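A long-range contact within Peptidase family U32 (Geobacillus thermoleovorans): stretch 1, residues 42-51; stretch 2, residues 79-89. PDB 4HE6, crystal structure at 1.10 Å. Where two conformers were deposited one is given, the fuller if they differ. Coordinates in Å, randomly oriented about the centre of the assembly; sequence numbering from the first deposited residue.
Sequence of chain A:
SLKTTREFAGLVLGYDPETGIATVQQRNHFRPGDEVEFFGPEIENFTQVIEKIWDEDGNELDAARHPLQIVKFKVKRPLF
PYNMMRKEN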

# COMPACT_ATOMS: atom_id res chain seq x y z
N GLU A 42 4.94 15.38 1.46
CA GLU A 42 5.60 15.44 0.14
C GLU A 42 4.71 14.91 -0.97
O GLU A 42 5.10 15.02 -2.12
CB GLU A 42 7.02 14.81 0.04
CG GLU A 42 7.96 15.21 1.18
CD GLU A 42 9.39 14.84 0.99
OE1 GLU A 42 9.99 15.35 0.00
OE2 GLU A 42 10.00 14.09 1.79
N ILE A 43 3.54 14.35 -0.63
CA ILE A 43 2.51 14.04 -1.61
C ILE A 43 1.19 14.70 -1.24
O ILE A 43 0.87 14.83 -0.04
CB ILE A 43 2.26 12.52 -1.83
CG1 ILE A 43 1.74 11.80 -0.57
CG2 ILE A 43 3.49 11.83 -2.39
CD1 ILE A 43 1.27 10.40 -0.86
N GLU A 44 0.41 15.06 -2.25
CA GLU A 44 -1.01 15.25 -2.02
C GLU A 44 -1.62 13.88 -1.74
O GLU A 44 -1.42 12.95 -2.53
CB GLU A 44 -1.71 15.94 -3.20
CG GLU A 44 -3.22 16.13 -2.93
CD GLU A 44 -3.96 16.72 -4.09
OE1 GLU A 44 -3.74 16.26 -5.22
OE2 GLU A 44 -4.78 17.63 -3.82
N ASN A 45 -2.35 13.74 -0.66
CA ASN A 45 -2.99 12.46 -0.37
C ASN A 45 -3.95 12.10 -1.47
O ASN A 45 -4.60 12.98 -2.06
CB ASN A 45 -3.75 12.57 0.95
CG ASN A 45 -2.91 12.88 2.15
OD1 ASN A 45 -1.67 12.95 2.09
ND2 ASN A 45 -3.57 13.11 3.27
N PHE A 46 -4.08 10.81 -1.76
CA PHE A 46 -4.97 10.38 -2.83
C PHE A 46 -5.51 8.99 -2.52
O PHE A 46 -4.92 8.20 -1.77
CB PHE A 46 -4.28 10.41 -4.20
CG PHE A 46 -3.22 9.36 -4.38
CD1 PHE A 46 -3.47 8.12 -4.95
CD2 PHE A 46 -1.91 9.64 -3.98
CE1 PHE A 46 -2.45 7.17 -5.09
CE2 PHE A 46 -0.89 8.70 -4.15
CZ PHE A 46 -1.15 7.50 -4.72
N THR A 47 -6.66 8.71 -3.11
CA THR A 47 -7.31 7.43 -2.94
C THR A 47 -7.26 6.62 -4.22
O THR A 47 -7.17 7.19 -5.32
CB THR A 47 -8.79 7.57 -2.49
OG1 THR A 47 -9.48 8.36 -3.46
CG2 THR A 47 -8.87 8.22 -1.13
N GLN A 48 -7.35 5.32 -4.08
CA GLN A 48 -7.44 4.43 -5.23
C GLN A 48 -8.04 3.10 -4.78
O GLN A 48 -8.05 2.75 -3.59
CB GLN A 48 -6.10 4.17 -5.89
CG GLN A 48 -5.17 3.31 -5.05
CD GLN A 48 -3.95 2.91 -5.84
OE1 GLN A 48 -3.08 3.73 -6.08
NE2 GLN A 48 -3.90 1.63 -6.21
N VAL A 49 -8.45 2.33 -5.79
CA VAL A 49 -8.78 0.92 -5.59
C VAL A 49 -7.53 0.11 -5.75
O VAL A 49 -6.65 0.39 -6.58
CB VAL A 49 -9.89 0.44 -6.58
CG1 VAL A 49 -9.45 0.49 -8.04
CG2 VAL A 49 -10.37 -0.94 -6.18
N ILE A 50 -7.39 -0.93 -4.96
CA ILE A 50 -6.35 -1.94 -5.12
C ILE A 50 -6.80 -2.94 -6.15
O ILE A 50 -7.84 -3.59 -5.98
CB ILE A 50 -6.06 -2.68 -3.80
CG1 ILE A 50 -5.74 -1.72 -2.62
CG2 ILE A 50 -5.03 -3.79 -4.06
CD1 ILE A 50 -4.35 -1.34 -2.53
N GLU A 51 -6.11 -3.06 -7.28
CA GLU A 51 -6.58 -3.88 -8.37
C GLU A 51 -6.28 -5.35 -8.22
O GLU A 51 -7.03 -6.21 -8.65
CB GLU A 51 -5.96 -3.47 -9.70
CG GLU A 51 -6.72 -2.33 -10.32
CD GLU A 51 -6.37 -2.08 -11.77
OE1 GLU A 51 -5.43 -1.28 -11.93
OE2 GLU A 51 -7.03 -2.62 -12.70
N LEU A 79 4.67 7.72 -5.35
CA LEU A 79 4.86 7.59 -3.92
C LEU A 79 6.33 7.67 -3.58
O LEU A 79 7.17 7.31 -4.41
CB LEU A 79 4.32 6.24 -3.42
CG LEU A 79 2.82 6.09 -3.58
CD1 LEU A 79 2.41 4.64 -3.28
CD2 LEU A 79 2.03 7.04 -2.69
N PHE A 80 6.60 8.12 -2.37
CA PHE A 80 7.95 8.05 -1.85
C PHE A 80 8.07 6.99 -0.79
O PHE A 80 7.09 6.68 -0.11
CB PHE A 80 8.34 9.39 -1.25
CG PHE A 80 8.39 10.51 -2.20
CD1 PHE A 80 7.37 11.41 -2.35
CD2 PHE A 80 9.54 10.65 -3.01
CE1 PHE A 80 7.41 12.44 -3.25
CE2 PHE A 80 9.60 11.67 -3.92
CZ PHE A 80 8.56 12.57 -4.04
N PRO A 81 9.25 6.43 -0.59
CA PRO A 81 9.46 5.50 0.53
C PRO A 81 9.01 6.17 1.81
O PRO A 81 9.29 7.31 2.10
CB PRO A 81 10.95 5.29 0.49
CG PRO A 81 11.33 5.45 -0.97
CD PRO A 81 10.47 6.61 -1.40
N TYR A 82 8.25 5.38 2.59
CA TYR A 82 7.77 5.71 3.93
C TYR A 82 6.59 6.64 3.96
O TYR A 82 6.13 7.01 5.04
CB TYR A 82 8.94 6.10 4.90
CG TYR A 82 9.91 4.93 4.87
CD1 TYR A 82 11.02 4.92 4.10
CD2 TYR A 82 9.61 3.75 5.55
CE1 TYR A 82 11.90 3.85 4.00
CE2 TYR A 82 10.44 2.67 5.47
CZ TYR A 82 11.58 2.71 4.70
OH TYR A 82 12.42 1.62 4.60
N ASN A 83 6.00 6.95 2.77
CA ASN A 83 4.60 7.30 2.78
C ASN A 83 3.79 6.14 3.35
O ASN A 83 4.25 5.03 3.41
CB ASN A 83 4.14 7.71 1.38
CG ASN A 83 4.68 9.09 0.91
OD1 ASN A 83 4.91 9.30 -0.25
ND2 ASN A 83 4.96 10.05 1.79
N MET A 84 2.58 6.46 3.76
CA MET A 84 1.73 5.51 4.44
C MET A 84 0.45 5.27 3.65
O MET A 84 0.05 6.05 2.78
CB MET A 84 1.42 6.09 5.83
CG MET A 84 2.63 6.44 6.71
SD MET A 84 2.32 7.04 8.38
CE MET A 84 1.57 5.67 9.22
N MET A 85 -0.21 4.17 3.96
CA MET A 85 -1.44 3.77 3.32
C MET A 85 -2.46 3.37 4.38
O MET A 85 -2.12 2.65 5.32
CB MET A 85 -1.20 2.53 2.42
CG MET A 85 -2.39 2.21 1.54
SD MET A 85 -2.19 0.66 0.61
CE MET A 85 -2.65 -0.49 1.89
N ARG A 86 -3.70 3.82 4.26
CA ARG A 86 -4.77 3.44 5.18
C ARG A 86 -5.98 3.04 4.37
O ARG A 86 -6.18 3.45 3.25
CB ARG A 86 -5.11 4.54 6.18
CG ARG A 86 -5.47 5.86 5.56
CD ARG A 86 -5.73 6.99 6.58
NE ARG A 86 -5.63 8.32 5.94
CZ ARG A 86 -5.03 9.38 6.44
NH1 ARG A 86 -4.43 9.41 7.62
NH2 ARG A 86 -5.01 10.53 5.74
N LYS A 87 -6.82 2.20 4.96
CA LYS A 87 -8.12 2.01 4.31
C LYS A 87 -8.98 3.27 4.22
O LYS A 87 -8.99 3.99 5.22
CB LYS A 87 -8.82 0.91 5.11
CG LYS A 87 -8.00 -0.37 4.95
CD LYS A 87 -8.43 -1.20 3.79
CE LYS A 87 -9.47 -2.26 4.07
NZ LYS A 87 -9.23 -3.03 5.30
N GLU A 88 -9.72 3.48 3.14
CA GLU A 88 -10.56 4.69 2.89
C GLU A 88 -12.00 4.26 3.03
O GLU A 88 -12.45 3.46 2.21
CB GLU A 88 -10.41 5.28 1.47
CG GLU A 88 -11.22 6.50 1.11
CD GLU A 88 -10.77 7.81 1.72
OE1 GLU A 88 -9.78 7.80 2.49
OE2 GLU A 88 -11.30 8.92 1.49
N ASN A 89 -12.64 4.85 4.05
CA ASN A 89 -14.01 4.52 4.42
C ASN A 89 -14.98 4.97 3.33
O ASN A 89 -14.83 6.08 2.79
CB ASN A 89 -14.37 5.15 5.77
CG ASN A 89 -13.75 4.45 6.95
OD1 ASN A 89 -13.51 4.99 8.04
ND2 ASN A 89 -13.41 3.20 6.71
OXT ASN A 89 -15.87 4.16 3.02

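The centre of this contact is Ile43, a residue of the loop that leads into strand 46-49. Its CA-to-CB bond points toward the other stretch; one branch reaches Leu79 and the other Phe80, and both lie beside Asn83. With chi1 in p and chi2 in t, the longer branch brings CD1 to 3.9 Å from CD2 of Leu79, while the shorter one places CG2 3.9 Å from CD1 of Phe80. Beta-branching suits this position: one side chain touches two consecutive residues of the other stretch.

Leu79 extends the apolar patch. Its CA-to-CB bond runs sideways, yet the m, t rotamer carries the end of the side chain nearer, so that CD2 also lies 3.7 Å from CE2 of Phe46. That methyl meets the Phe46 ring at its edge, near the ring plane. Phe46 starts from an even less favourable direction, since its CA-to-CB bond points away; the length of the ring and a chi1 of 69° bring its rim back within reach. The rule here is that reach can replace direction: a long side chain need not start toward its partner to touch it.

A separate, looser apolar touch joins Ile50 and Met85, with Ile50 CD1 4.3 Å from Met85 SD. Both residues are buried, and the contact is one of dispersion between a methyl and a polarisable sulfur.

The backbones contribute differently. Strand 46-49 and strand 84-87 share no hydrogen bond, and even the nearest CA pairs are well apart: Ile43 CA lies 7.2 Å from Leu79 CA, and Thr47 CA lies 7.2 Å from Glu88 CA. The two stretches therefore meet through side chains rather than as paired strands of a sheet.

What holds the second surface in shape is a type II beta turn from Phe80 to Asn83. Asn83 N donates to Phe80 O at 3.1 Å, and Phe80 N donates to Asn83 OD1 at 3.0 Å, so the backbone and the asparagine side chain tie the same two residues together. Tyr82, with phi and psi of 78° and 7°, takes the positive phi expected at the third position of such a turn. Asn83 also faces stretch 1, where its OD1 lies 3.6 Å from Ile43 CG2. The oxygen packs beside a methyl while accepting a hydrogen bond from Phe80 N.

Outward from here the contact thins. The Phe80 ring presents its edge to Glu42, whose backbone O is 3.6 Å from Phe80 CE1, an approach that sets a carbonyl oxygen near the slightly positive rim of an aromatic ring. Farther along, Thr47 CG2 sits 3.4 Å from Glu88 CD, a close van der Waals touch that uses the methyl of the threonine. Asn45 ND2 comes within 3.9 Å of Arg86 NH2, but both are nitrogen donors and no bond joins them; Arg86 NH2 is satisfied elsewhere in the structure. Polar groups border this contact without bridging it, leaving its cohesion to apolar packing.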